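PDB 4HCJ: ThiJ/PfpI domain protein from Brachyspira murdochii, which is of unknown precise function but belongs to the DJ-1/PfpI family, binds magnesium in the crystal and is probably a hydrolase. Local coordinates for residues 8-14 / 36-42; 70-76 / 102-107; 109-115 / 131-135; 122-126 / 145-150. All blocks are in the same frame, centred on the assembly; numbering follows the deposited sequence. Where two conformers were deposited one is given.

Contact 1: residues 8-14 / 36-42; sequences NNILYVM and YKTKVSS
Strands 9-13 and 37-42 are extended and parallel; their axes approach to 4.7 Å and cross at -27°. Asn8 has positive phi (58/33). Asn9 pairs with Lys37, and so on to Val13 with Ser41. Hydrogen bonds zigzag between the two strands: Lys37 N to Asn8 O 3.0 Å, Ile10 N to Lys37 O 2.8 Å, Lys39 N to Ile10 O 3.0 Å, Tyr12 N to Lys39 O 2.8 Å, Ser41 N to Tyr12 O 2.8 Å and Met14 N to Ser41 O 3.3 Å. Tyr12 O also accepts from Ser41 OG (p) at 2.9 Å. Beyond the last bridge, Ser42 OG donates to Met14 O at 2.8 Å. Asn9, Leu11 and Val13 also bond by backbone to 71-76, and Val40 N to Asp59 OD2. Tyr12 OH is satisfied by Ser27, Tyr36 OH by Asn174 and Asn9 ND2 by Glu69 O. Ile10 and Tyr12 (both m) and Val40 touch helix 21-33, which joins the two strands into the first beta-alpha-beta unit of the fold. Strand 72-75 flanks 9-13, and 55-61 flanks 37-42.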
loop_
_atom_site.group_PDB
_atom_site.type_symbol
_atom_site.label_atom_id
_atom_site.label_comp_id
_atom_site.label_asym_id
_atom_site.label_seq_id
_atom_site.Cartn_x
_atom_site.Cartn_y
_atom_site.Cartn_z
ATOM N N ASN A 8 1.413 -15.644 5.240
ATOM C CA ASN A 8 1.615 -15.623 3.796
ATOM C C ASN A 8 0.456 -14.943 3.065
ATOM O O ASN A 8 0.143 -15.302 1.935
ATOM C CB ASN A 8 1.897 -17.017 3.206
ATOM C CG ASN A 8 3.187 -17.634 3.744
ATOM O OD1 ASN A 8 4.014 -16.961 4.353
ATOM N ND2 ASN A 8 3.367 -18.925 3.494
ATOM N N ASN A 9 -0.148 -13.942 3.711
ATOM C CA ASN A 9 -1.239 -13.166 3.122
ATOM C C ASN A 9 -0.881 -11.677 3.104
ATOM O O ASN A 9 -0.272 -11.164 4.049
ATOM C CB ASN A 9 -2.522 -13.304 3.941
ATOM C CG ASN A 9 -3.079 -14.709 3.957
ATOM O OD1 ASN A 9 -2.984 -15.460 2.987
ATOM N ND2 ASN A 9 -3.691 -15.062 5.076
ATOM N N ILE A 10 -1.306 -10.987 2.048
ATOM C CA ILE A 10 -1.109 -9.552 1.895
ATOM C C ILE A 10 -2.453 -8.879 1.645
ATOM O O ILE A 10 -3.251 -9.358 0.838
ATOM C CB ILE A 10 -0.131 -9.246 0.742
ATOM C CG1 ILE A 10 1.267 -9.769 1.072
ATOM C CG2 ILE A 10 -0.098 -7.742 0.409
ATOM C CD1 ILE A 10 2.236 -9.671 -0.089
ATOM N N LEU A 11 -2.693 -7.768 2.332
ATOM C CA LEU A 11 -3.889 -6.952 2.157
ATOM C C LEU A 11 -3.606 -5.724 1.307
ATOM O O LEU A 11 -2.650 -4.993 1.606
ATOM C CB LEU A 11 -4.378 -6.459 3.513
ATOM C CG LEU A 11 -5.584 -5.519 3.483
ATOM C CD1 LEU A 11 -6.844 -6.256 3.003
ATOM C CD2 LEU A 11 -5.799 -4.889 4.839
ATOM N N TYR A 12 -4.426 -5.469 0.291
ATOM C CA TYR A 12 -4.435 -4.187 -0.384
ATOM C C TYR A 12 -5.486 -3.260 0.224
ATOM O O TYR A 12 -6.578 -3.702 0.604
ATOM C CB TYR A 12 -4.759 -4.361 -1.855
ATOM C CG TYR A 12 -3.711 -5.018 -2.707
ATOM C CD1 TYR A 12 -2.618 -4.294 -3.169
ATOM C CD2 TYR A 12 -3.814 -6.359 -3.074
ATOM C CE1 TYR A 12 -1.662 -4.860 -3.980
ATOM C CE2 TYR A 12 -2.864 -6.939 -3.904
ATOM C CZ TYR A 12 -1.793 -6.189 -4.352
ATOM O OH TYR A 12 -0.884 -6.786 -5.196
ATOM N N VAL A 13 -5.161 -1.976 0.270
ATOM C CA VAL A 13 -6.114 -0.904 0.537
ATOM C C VAL A 13 -6.117 -0.012 -0.693
ATOM O O VAL A 13 -5.059 0.495 -1.087
ATOM C CB VAL A 13 -5.687 -0.085 1.783
ATOM C CG1 VAL A 13 -6.473 1.215 1.893
ATOM C CG2 VAL A 13 -5.828 -0.934 3.047
HETATM N N MSE A 14 -7.279 0.178 -1.322
HETATM C CA MSE A 14 -7.320 0.989 -2.531
HETATM C C MSE A 14 -8.720 1.486 -2.790
HETATM O O MSE A 14 -9.704 0.988 -2.223
HETATM C CB MSE A 14 -6.757 0.222 -3.740
HETATM C CG MSE A 14 -7.633 -0.903 -4.251
HETATM SE SE MSE A 14 -6.460 -2.135 -5.227
HETATM C CE MSE A 14 -7.762 -2.974 -6.363
ATOM N N TYR A 36 2.363 -15.443 -1.642
ATOM C CA TYR A 36 1.586 -14.515 -0.816
ATOM C C TYR A 36 0.225 -14.298 -1.453
ATOM O O TYR A 36 0.108 -13.617 -2.485
ATOM C CB TYR A 36 2.338 -13.180 -0.622
ATOM C CG TYR A 36 3.569 -13.373 0.221
ATOM C CD1 TYR A 36 3.492 -13.382 1.618
ATOM C CD2 TYR A 36 4.796 -13.608 -0.368
ATOM C CE1 TYR A 36 4.624 -13.626 2.400
ATOM C CE2 TYR A 36 5.930 -13.853 0.396
ATOM C CZ TYR A 36 5.842 -13.863 1.780
ATOM O OH TYR A 36 6.956 -14.119 2.542
ATOM N N LYS A 37 -0.813 -14.842 -0.821
ATOM C CA LYS A 37 -2.173 -14.652 -1.303
ATOM C C LYS A 37 -2.694 -13.287 -0.914
ATOM O O LYS A 37 -2.470 -12.802 0.197
ATOM C CB LYS A 37 -3.084 -15.747 -0.777
ATOM C CG LYS A 37 -2.743 -17.083 -1.391
ATOM C CD LYS A 37 -3.867 -18.080 -1.267
ATOM C CE LYS A 37 -3.392 -19.455 -1.672
ATOM N NZ LYS A 37 -4.026 -19.950 -2.909
ATOM N N THR A 38 -3.399 -12.664 -1.843
ATOM C CA THR A 38 -3.803 -11.270 -1.667
ATOM C C THR A 38 -5.303 -11.138 -1.508
ATOM O O THR A 38 -6.085 -11.946 -2.037
ATOM C CB THR A 38 -3.320 -10.356 -2.835
ATOM O OG1 THR A 38 -4.014 -10.682 -4.046
ATOM C CG2 THR A 38 -1.818 -10.463 -3.063
ATOM N N LYS A 39 -5.698 -10.115 -0.762
ATOM C CA LYS A 39 -7.082 -9.688 -0.668
ATOM C C LYS A 39 -7.118 -8.192 -0.904
ATOM O O LYS A 39 -6.127 -7.493 -0.666
ATOM C CB LYS A 39 -7.666 -10.004 0.714
ATOM C CG LYS A 39 -7.665 -11.484 1.071
ATOM C CD LYS A 39 -8.689 -12.248 0.264
ATOM C CE LYS A 39 -8.744 -13.706 0.710
ATOM N NZ LYS A 39 -8.818 -13.797 2.191
ATOM N N VAL A 40 -8.270 -7.707 -1.353
ATOM C CA VAL A 40 -8.500 -6.276 -1.538
ATOM C C VAL A 40 -9.518 -5.792 -0.519
ATOM O O VAL A 40 -10.606 -6.377 -0.391
ATOM C CB VAL A 40 -9.014 -5.971 -2.964
ATOM C CG1 VAL A 40 -9.465 -4.529 -3.092
ATOM C CG2 VAL A 40 -7.956 -6.294 -3.998
ATOM N N SER A 41 -9.172 -4.707 0.169
ATOM C CA SER A 41 -10.127 -3.952 0.977
ATOM C C SER A 41 -10.409 -2.595 0.351
ATOM O O SER A 41 -9.522 -1.952 -0.229
ATOM C CB SER A 41 -9.695 -3.804 2.438
ATOM O OG SER A 41 -8.567 -2.960 2.612
ATOM N N SER A 42 -11.658 -2.166 0.480
ATOM C CA SER A 42 -12.090 -0.883 -0.046
ATOM C C SER A 42 -13.360 -0.467 0.680
ATOM O O SER A 42 -13.667 -0.944 1.772
ATOM C CB SER A 42 -12.265 -0.942 -1.571
ATOM O OG SER A 42 -12.411 0.352 -2.132
#

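Contact 2: residues 70-76 / 102-107; sequences FDAVVFV and KIVAGI
Phe75 (chi1 m) lays its ring beside Val104, with CE2 4.0 Å from Val104 CG1. Both this methyl and Ala105 O sit at the ring edge, near its plane. Val73, on the same face of the sheet, meets Val104 through its CG1 and Val104 CG1 at 4.0 Å. Ala72 and Val74 occupy the other face: Ala72 CB lies 3.7 Å from Ile103 CB, and Val74 CG2 lies 4.2 Å from Ala105 CB. Strands 72-75 and 103-107 are parallel. Their axes come within 4.5 Å and cross at -17°. Ala72 pairs with Ile103, Val73 with Val104, Val74 with Ala105 and Phe75 with Gly106. The backbone ladder runs Ile103 N to Asp71 O 3.1 Å, Val73 N to Ile103 O 3.0 Å, Ala105 N to Val73 O 2.9 Å, Phe75 N to Ala105 O 2.8 Å and Ile107 N to Phe75 O 3.0 Å. Before the ladder, Lys102 (m, m, t) reaches back so that its NZ donates to Phe70 O at 2.8 Å; Ala67 O is a second acceptor. Asp71 points away from 102-107, and its OD1 is hydrogen-bonded to Thr7 N. Helix 88-99 covers the face of Val73 and Phe75, while helix 162-174 covers Val74 and Ala105. This parallel pair, joined through helix 88-99, is a beta-alpha-beta unit in the central sheet of the alpha-beta-alpha sandwich of the DJ-1/PfpI family.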
loop_
_atom_site.group_PDB
_atom_site.type_symbol
_atom_site.label_atom_id
_atom_site.label_comp_id
_atom_site.label_asym_id
_atom_site.label_seq_id
_atom_site.Cartn_x
_atom_site.Cartn_y
_atom_site.Cartn_z
ATOM N N PHE A 70 -3.026 -11.077 8.187
ATOM C CA PHE A 70 -2.140 -10.582 7.126
ATOM C C PHE A 70 -0.729 -10.330 7.628
ATOM O O PHE A 70 -0.533 -10.005 8.791
ATOM C CB PHE A 70 -2.698 -9.284 6.535
ATOM C CG PHE A 70 -4.033 -9.447 5.887
ATOM C CD1 PHE A 70 -4.121 -9.967 4.613
ATOM C CD2 PHE A 70 -5.201 -9.083 6.552
ATOM C CE1 PHE A 70 -5.346 -10.138 3.989
ATOM C CE2 PHE A 70 -6.437 -9.247 5.935
ATOM C CZ PHE A 70 -6.507 -9.784 4.654
ATOM N N ASP A 71 0.249 -10.444 6.731
ATOM C CA ASP A 71 1.635 -10.103 7.046
ATOM C C ASP A 71 1.983 -8.663 6.666
ATOM O O ASP A 71 2.972 -8.115 7.166
ATOM C CB ASP A 71 2.593 -11.037 6.300
ATOM C CG ASP A 71 2.433 -12.492 6.685
ATOM O OD1 ASP A 71 1.944 -12.790 7.801
ATOM O OD2 ASP A 71 2.822 -13.331 5.851
ATOM N N ALA A 72 1.219 -8.070 5.757
ATOM C CA ALA A 72 1.523 -6.761 5.193
ATOM C C ALA A 72 0.241 -6.129 4.709
ATOM O O ALA A 72 -0.704 -6.842 4.321
ATOM C CB ALA A 72 2.478 -6.894 4.021
ATOM N N VAL A 73 0.246 -4.804 4.686
ATOM C CA VAL A 73 -0.757 -4.016 3.987
ATOM C C VAL A 73 -0.053 -3.197 2.913
ATOM O O VAL A 73 1.067 -2.719 3.118
ATOM C CB VAL A 73 -1.574 -3.132 4.970
ATOM C CG1 VAL A 73 -0.686 -2.122 5.711
ATOM C CG2 VAL A 73 -2.696 -2.410 4.253
ATOM N N VAL A 74 -0.715 -3.084 1.766
ATOM C CA VAL A 74 -0.207 -2.338 0.613
ATOM C C VAL A 74 -1.237 -1.297 0.201
ATOM O O VAL A 74 -2.365 -1.644 -0.213
ATOM C CB VAL A 74 0.075 -3.280 -0.566
ATOM C CG1 VAL A 74 0.444 -2.495 -1.823
ATOM C CG2 VAL A 74 1.161 -4.294 -0.202
ATOM N N PHE A 75 -0.854 -0.029 0.306
ATOM C CA PHE A 75 -1.689 1.102 -0.108
ATOM C C PHE A 75 -1.393 1.437 -1.564
ATOM O O PHE A 75 -0.300 1.910 -1.898
ATOM C CB PHE A 75 -1.429 2.311 0.802
ATOM C CG PHE A 75 -1.858 2.089 2.224
ATOM C CD1 PHE A 75 -3.164 2.367 2.619
ATOM C CD2 PHE A 75 -0.969 1.593 3.175
ATOM C CE1 PHE A 75 -3.581 2.138 3.925
ATOM C CE2 PHE A 75 -1.391 1.360 4.482
ATOM C CZ PHE A 75 -2.699 1.628 4.850
ATOM N N VAL A 76 -2.371 1.180 -2.428
ATOM C CA VAL A 76 -2.257 1.449 -3.852
ATOM C C VAL A 76 -2.740 2.861 -4.155
ATOM O O VAL A 76 -3.681 3.348 -3.516
ATOM C CB VAL A 76 -3.073 0.383 -4.654
ATOM C CG1 VAL A 76 -3.277 0.777 -6.109
ATOM C CG2 VAL A 76 -2.384 -0.977 -4.556
ATOM N N LYS A 102 3.624 -5.388 11.576
ATOM C CA LYS A 102 3.486 -5.881 10.211
ATOM C C LYS A 102 4.205 -4.957 9.236
ATOM O O LYS A 102 4.658 -3.862 9.586
ATOM C CB LYS A 102 2.016 -5.927 9.794
ATOM C CG LYS A 102 1.080 -6.629 10.746
ATOM C CD LYS A 102 1.323 -8.100 10.826
ATOM C CE LYS A 102 0.360 -8.700 11.836
ATOM N NZ LYS A 102 -0.053 -10.055 11.511
ATOM N N ILE A 103 4.320 -5.414 8.002
ATOM C CA ILE A 103 4.875 -4.572 6.948
ATOM C C ILE A 103 3.799 -3.591 6.474
ATOM O O ILE A 103 2.635 -3.975 6.268
ATOM C CB ILE A 103 5.410 -5.432 5.784
ATOM C CG1 ILE A 103 6.563 -6.353 6.253
ATOM C CG2 ILE A 103 5.772 -4.584 4.555
ATOM C CD1 ILE A 103 7.480 -5.877 7.361
ATOM N N VAL A 104 4.190 -2.331 6.335
ATOM C CA VAL A 104 3.301 -1.287 5.865
ATOM C C VAL A 104 3.926 -0.715 4.604
ATOM O O VAL A 104 5.016 -0.103 4.667
ATOM C CB VAL A 104 3.068 -0.201 6.932
ATOM C CG1 VAL A 104 1.989 0.757 6.459
ATOM C CG2 VAL A 104 2.684 -0.829 8.271
ATOM N N ALA A 105 3.257 -0.911 3.476
ATOM C CA ALA A 105 3.847 -0.568 2.196
ATOM C C ALA A 105 2.901 0.326 1.412
ATOM O O ALA A 105 1.681 0.131 1.474
ATOM C CB ALA A 105 4.175 -1.833 1.405
ATOM N N GLY A 106 3.436 1.275 0.665
ATOM C CA GLY A 106 2.626 2.115 -0.189
ATOM C C GLY A 106 3.353 2.435 -1.469
ATOM O O GLY A 106 4.588 2.558 -1.489
ATOM N N ILE A 107 2.582 2.637 -2.525
ATOM C CA ILE A 107 3.123 2.963 -3.822
ATOM C C ILE A 107 2.368 4.125 -4.429
ATOM O O ILE A 107 1.138 4.219 -4.334
ATOM C CB ILE A 107 3.167 1.715 -4.759
ATOM C CG1 ILE A 107 3.737 2.076 -6.133
ATOM C CG2 ILE A 107 1.809 1.012 -4.852
ATOM C CD1 ILE A 107 4.170 0.871 -6.964
#

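Contact 3: residues 109-115 / 131-135; sequences SGVVIMA and DESHV
Two short helices of the DJ-1/PfpI alpha-beta-alpha sandwich meet here. One, 110-116, follows strand 103-107 of the main sheet; the other is 132-137. Val112, Val135 and Asp131 give up the most surface. Val112 (t) lies between the helices. Its CG2 is 3.7 Å from Asp131 CB and 4.1 Å from Val135 CG2, while its CG1 reaches His134 CB at 3.8 Å. Val135 (t) uses the same CG2 methyl for its neighbours, 4.2 Å from Val111 CG1 and 4.4 Å from Ala115 CB. Ala115 CB also lies 4.0 Å from Val135 CA, so the small side chain lets the backbones come near at this end. The CA atoms of Ala115 and Val135 are 5.5 Å apart, against 6.9 Å for Ser109 and Asp131. Asp131 holds the N-cap position of its helix, but its side chain makes no capping bond. Its m rotamer turns the carboxylate across to Ser109 instead. Trp85 touches Val112 and Asp131 and meets the His134 ring with planes at about 55°. The His134 side chain is about 5 Å from that of His137, a magnesium-binding residue, although the model has no magnesium bound to it in this chain. Ser109 OG (m rotamer) donates to Asp131 OD2 at 2.9 Å, and a water donates to Asp131 OD1 at 2.5 Å and weakly to Ser109 OG at 3.3 Å.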
loop_
_atom_site.group_PDB
_atom_site.type_symbol
_atom_site.label_atom_id
_atom_site.label_comp_id
_atom_site.label_asym_id
_atom_site.label_seq_id
_atom_site.Cartn_x
_atom_site.Cartn_y
_atom_site.Cartn_z
ATOM N N SER A 109 0.449 7.347 -5.065
ATOM C CA SER A 109 -0.421 8.133 -4.195
ATOM C C SER A 109 -0.834 7.413 -2.903
ATOM O O SER A 109 -1.270 8.061 -1.959
ATOM C CB SER A 109 -1.638 8.624 -4.958
ATOM O OG SER A 109 -1.227 9.551 -5.945
ATOM N N GLY A 110 -0.687 6.087 -2.848
ATOM C CA GLY A 110 -0.943 5.393 -1.598
ATOM C C GLY A 110 -0.062 5.855 -0.442
ATOM O O GLY A 110 -0.465 5.790 0.725
ATOM N N VAL A 111 1.147 6.336 -0.754
ATOM C CA VAL A 111 2.069 6.789 0.285
ATOM C C VAL A 111 1.467 7.951 1.084
ATOM O O VAL A 111 1.774 8.107 2.264
ATOM C CB VAL A 111 3.444 7.166 -0.322
ATOM C CG1 VAL A 111 4.410 7.687 0.739
ATOM C CG2 VAL A 111 4.054 5.952 -1.028
ATOM N N VAL A 112 0.632 8.784 0.446
ATOM C CA VAL A 112 0.038 9.917 1.141
ATOM C C VAL A 112 -0.844 9.487 2.319
ATOM O O VAL A 112 -0.900 10.178 3.332
ATOM C CB VAL A 112 -0.686 10.859 0.177
ATOM C CG1 VAL A 112 -1.356 12.012 0.925
ATOM C CG2 VAL A 112 0.290 11.383 -0.865
ATOM N N ILE A 113 -1.532 8.347 2.202
ATOM C CA ILE A 113 -2.322 7.853 3.325
ATOM C C ILE A 113 -1.413 7.625 4.532
ATOM O O ILE A 113 -1.741 7.985 5.666
ATOM C CB ILE A 113 -3.070 6.565 2.964
ATOM C CG1 ILE A 113 -4.124 6.857 1.880
ATOM C CG2 ILE A 113 -3.722 5.932 4.196
ATOM C CD1 ILE A 113 -4.724 5.599 1.245
HETATM N N MSE A 114 -0.283 6.968 4.286
HETATM C CA MSE A 114 0.690 6.700 5.342
HETATM C C MSE A 114 1.261 7.995 5.947
HETATM O O MSE A 114 1.385 8.120 7.180
HETATM C CB MSE A 114 1.790 5.798 4.789
HETATM C CG MSE A 114 1.257 4.407 4.408
HETATM SE SE MSE A 114 2.381 3.423 3.160
HETATM C CE MSE A 114 4.023 3.265 4.194
ATOM N N ALA A 115 1.570 8.961 5.084
ATOM C CA ALA A 115 2.076 10.236 5.560
ATOM C C ALA A 115 1.042 10.918 6.453
ATOM O O ALA A 115 1.363 11.416 7.538
ATOM C CB ALA A 115 2.427 11.126 4.380
ATOM N N ASP A 131 3.113 14.389 -5.410
ATOM C CA ASP A 131 2.587 14.329 -4.057
ATOM C C ASP A 131 3.612 14.730 -2.993
ATOM O O ASP A 131 3.341 14.580 -1.794
ATOM C CB ASP A 131 2.109 12.901 -3.729
ATOM C CG ASP A 131 0.944 12.419 -4.592
ATOM O OD1 ASP A 131 0.230 13.263 -5.182
ATOM O OD2 ASP A 131 0.735 11.172 -4.638
ATOM N N GLU A 132 4.763 15.234 -3.390
ATOM C CA GLU A 132 5.806 15.476 -2.408
ATOM C C GLU A 132 5.422 16.547 -1.351
ATOM O O GLU A 132 5.923 16.493 -0.229
ATOM C CB GLU A 132 7.141 15.748 -3.133
ATOM C CG GLU A 132 7.666 14.506 -3.938
ATOM C CD GLU A 132 9.017 14.696 -4.620
ATOM O OE1 GLU A 132 9.677 15.702 -4.371
ATOM O OE2 GLU A 132 9.421 13.832 -5.424
ATOM N N SER A 133 4.521 17.482 -1.677
ATOM C CA SER A 133 4.025 18.417 -0.672
ATOM C C SER A 133 3.427 17.677 0.527
ATOM O O SER A 133 3.767 17.954 1.686
ATOM C CB SER A 133 2.984 19.337 -1.304
ATOM O OG SER A 133 1.892 18.594 -1.792
ATOM N N HIS A 134 2.534 16.734 0.245
ATOM C CA HIS A 134 1.830 16.032 1.312
ATOM C C HIS A 134 2.767 15.175 2.130
ATOM O O HIS A 134 2.641 15.053 3.355
ATOM C CB HIS A 134 0.739 15.137 0.743
ATOM C CG HIS A 134 -0.163 15.840 -0.209
ATOM N ND1 HIS A 134 -1.185 16.656 0.213
ATOM C CD2 HIS A 134 -0.205 15.837 -1.561
ATOM C CE1 HIS A 134 -1.806 17.149 -0.843
ATOM N NE2 HIS A 134 -1.224 16.676 -1.929
ATOM N N VAL A 135 3.710 14.543 1.438
ATOM C CA VAL A 135 4.620 13.629 2.098
ATOM C C VAL A 135 5.616 14.397 2.979
ATOM O O VAL A 135 5.870 14.005 4.126
ATOM C CB VAL A 135 5.260 12.700 1.056
ATOM C CG1 VAL A 135 6.307 11.795 1.692
ATOM C CG2 VAL A 135 4.148 11.839 0.411
HETATM O O HOH W 1 -1.579 12.699 -6.883
#

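Contact 4: residues 122-126 / 145-150; sequences EINVT and ENVVVS
Both segments have extended strands, 124-125 and 147-150, but no direct backbone hydrogen bond joins them. Their nearest CA pairs are Val125 with Val148 at 5.5 Å and Asn124 with Ser150 at 6.4 Å. Before the second strand, Asn146 (phi/psi -76/-34) breaks the extended run. One water bridges the backbones, donating to Asn124 O and Val148 O, each at 2.9 Å. Side-chain hydroxyls make the direct polar links. Ser150 (m) donates from OG to Asn124 O at 2.7 Å, so this carbonyl accepts from both serine and water. Thr126 (t) donates from OG1 to Glu145 O at 2.8 Å, while its CG2 lies 3.5 Å from Asn146 O. Val148 (t) points toward the first segment between these two links. Its CG1 is 3.4 Å from Asn124 O, and its CG2 is 3.8 Å from Thr126 N and 3.9 Å from Thr126 CB. Ile123 CG2 meets Ser150 CB at 3.8 Å. The polar end of Asn124 bonds to Asn141, and that of Asn146 to Asn157. Val125 pairs by backbone with Asn141 and Met143, and Thr126 N bonds to Thr155 OG1. The contact thus joins two sheets: the small parallel pair 124-125 and 141-142 is fastened to 147-150, an edge strand of the main sheet, antiparallel to 153-156, in this DJ-1/PfpI alpha-beta-alpha sandwich.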
loop_
_atom_site.group_PDB
_atom_site.type_symbol
_atom_site.label_atom_id
_atom_site.label_comp_id
_atom_site.label_asym_id
_atom_site.label_seq_id
_atom_site.Cartn_x
_atom_site.Cartn_y
_atom_site.Cartn_z
ATOM N N GLU A 122 9.985 11.462 10.173
ATOM C CA GLU A 122 11.411 11.155 10.298
ATOM C C GLU A 122 11.798 9.832 9.627
ATOM O O GLU A 122 12.850 9.291 9.930
ATOM C CB GLU A 122 11.885 11.210 11.757
ATOM C CG GLU A 122 11.278 12.346 12.549
ATOM C CD GLU A 122 11.537 13.709 11.949
ATOM O OE1 GLU A 122 12.663 13.937 11.462
ATOM O OE2 GLU A 122 10.617 14.567 11.960
ATOM N N ILE A 123 10.964 9.342 8.705
ATOM C CA ILE A 123 11.225 8.099 7.988
ATOM C C ILE A 123 11.631 8.402 6.550
ATOM O O ILE A 123 11.057 9.283 5.898
ATOM C CB ILE A 123 9.965 7.186 7.985
ATOM C CG1 ILE A 123 9.449 6.916 9.403
ATOM C CG2 ILE A 123 10.220 5.879 7.225
ATOM C CD1 ILE A 123 10.455 6.217 10.315
ATOM N N ASN A 124 12.621 7.661 6.049
ATOM C CA ASN A 124 13.032 7.763 4.653
ATOM C C ASN A 124 12.043 7.043 3.754
ATOM O O ASN A 124 11.736 5.860 3.977
ATOM C CB ASN A 124 14.410 7.145 4.439
ATOM C CG ASN A 124 15.504 7.879 5.182
ATOM O OD1 ASN A 124 15.345 9.005 5.638
ATOM N ND2 ASN A 124 16.645 7.243 5.286
ATOM N N VAL A 125 11.568 7.750 2.729
ATOM C CA VAL A 125 10.543 7.239 1.832
ATOM C C VAL A 125 10.778 7.750 0.428
ATOM O O VAL A 125 11.609 8.637 0.198
ATOM C CB VAL A 125 9.115 7.666 2.274
ATOM C CG1 VAL A 125 8.824 7.265 3.710
ATOM C CG2 VAL A 125 8.899 9.155 2.060
ATOM N N THR A 126 10.003 7.208 -0.508
ATOM C CA THR A 126 9.814 7.870 -1.770
ATOM C C THR A 126 8.311 7.949 -2.044
ATOM O O THR A 126 7.507 7.433 -1.262
ATOM C CB THR A 126 10.617 7.191 -2.895
ATOM O OG1 THR A 126 10.518 8.003 -4.066
ATOM C CG2 THR A 126 10.113 5.772 -3.159
ATOM N N GLU A 145 14.985 7.835 -5.027
ATOM C CA GLU A 145 14.976 6.418 -5.360
ATOM C C GLU A 145 13.581 6.024 -5.818
ATOM O O GLU A 145 12.582 6.651 -5.444
ATOM C CB GLU A 145 15.333 5.565 -4.130
ATOM C CG GLU A 145 16.658 5.882 -3.460
ATOM C CD GLU A 145 17.887 5.594 -4.307
ATOM O OE1 GLU A 145 17.816 4.951 -5.373
ATOM O OE2 GLU A 145 18.976 6.005 -3.869
ATOM N N ASN A 146 13.513 4.936 -6.579
ATOM C CA ASN A 146 12.241 4.376 -7.010
ATOM C C ASN A 146 11.516 3.605 -5.912
ATOM O O ASN A 146 10.283 3.578 -5.897
ATOM C CB ASN A 146 12.468 3.464 -8.218
ATOM C CG ASN A 146 12.864 4.258 -9.453
ATOM O OD1 ASN A 146 12.151 5.165 -9.865
ATOM N ND2 ASN A 146 14.037 3.987 -9.992
ATOM N N VAL A 147 12.281 2.949 -5.039
ATOM C CA VAL A 147 11.751 2.146 -3.939
ATOM C C VAL A 147 12.645 2.377 -2.731
ATOM O O VAL A 147 13.878 2.482 -2.872
ATOM C CB VAL A 147 11.775 0.623 -4.273
ATOM C CG1 VAL A 147 11.200 -0.195 -3.128
ATOM C CG2 VAL A 147 11.020 0.334 -5.558
ATOM N N VAL A 148 12.043 2.476 -1.548
ATOM C CA VAL A 148 12.797 2.658 -0.309
ATOM C C VAL A 148 12.266 1.710 0.745
ATOM O O VAL A 148 11.074 1.721 1.068
ATOM C CB VAL A 148 12.720 4.107 0.243
ATOM C CG1 VAL A 148 13.488 4.243 1.554
ATOM C CG2 VAL A 148 13.205 5.120 -0.791
ATOM N N VAL A 149 13.164 0.902 1.308
ATOM C CA VAL A 149 12.843 0.032 2.430
ATOM C C VAL A 149 13.420 0.655 3.695
ATOM O O VAL A 149 14.637 0.860 3.789
ATOM C CB VAL A 149 13.439 -1.384 2.235
ATOM C CG1 VAL A 149 13.221 -2.240 3.481
ATOM C CG2 VAL A 149 12.845 -2.047 0.997
ATOM N N SER A 150 12.552 0.945 4.661
ATOM C CA SER A 150 12.946 1.535 5.939
ATOM C C SER A 150 12.360 0.674 7.050
ATOM O O SER A 150 11.253 0.930 7.539
ATOM C CB SER A 150 12.455 2.984 6.034
ATOM O OG SER A 150 13.115 3.748 5.042
HETATM O O HOH W 2 10.024 3.826 2.819
#

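How the contacts relate
From the N terminus, contact 1 closes the loop through helix 21-33, and contact 2 the next one through helix 88-99. The two are in series yet adjoin in one sheet, strand 9-13 beside 72-75, with Leu11 O 2.7 Å from Val74 N. The chain then passes from strand 103-107 into helix 110-116; Met114 SE packs 3.5 Å from Gly106 N. Contact 3 closes the loop that carries strand 124-125, and contact 4 the loop that carries helix 132-137 and strand 141-142. These two cross, because 122-126 lies between the segments of contact 3 and 145-150 follows them. They touch at Val135 CG1 and Val125 CG2, 3.7 Å apart. Contact 4 leads back to the main sheet at 147-150.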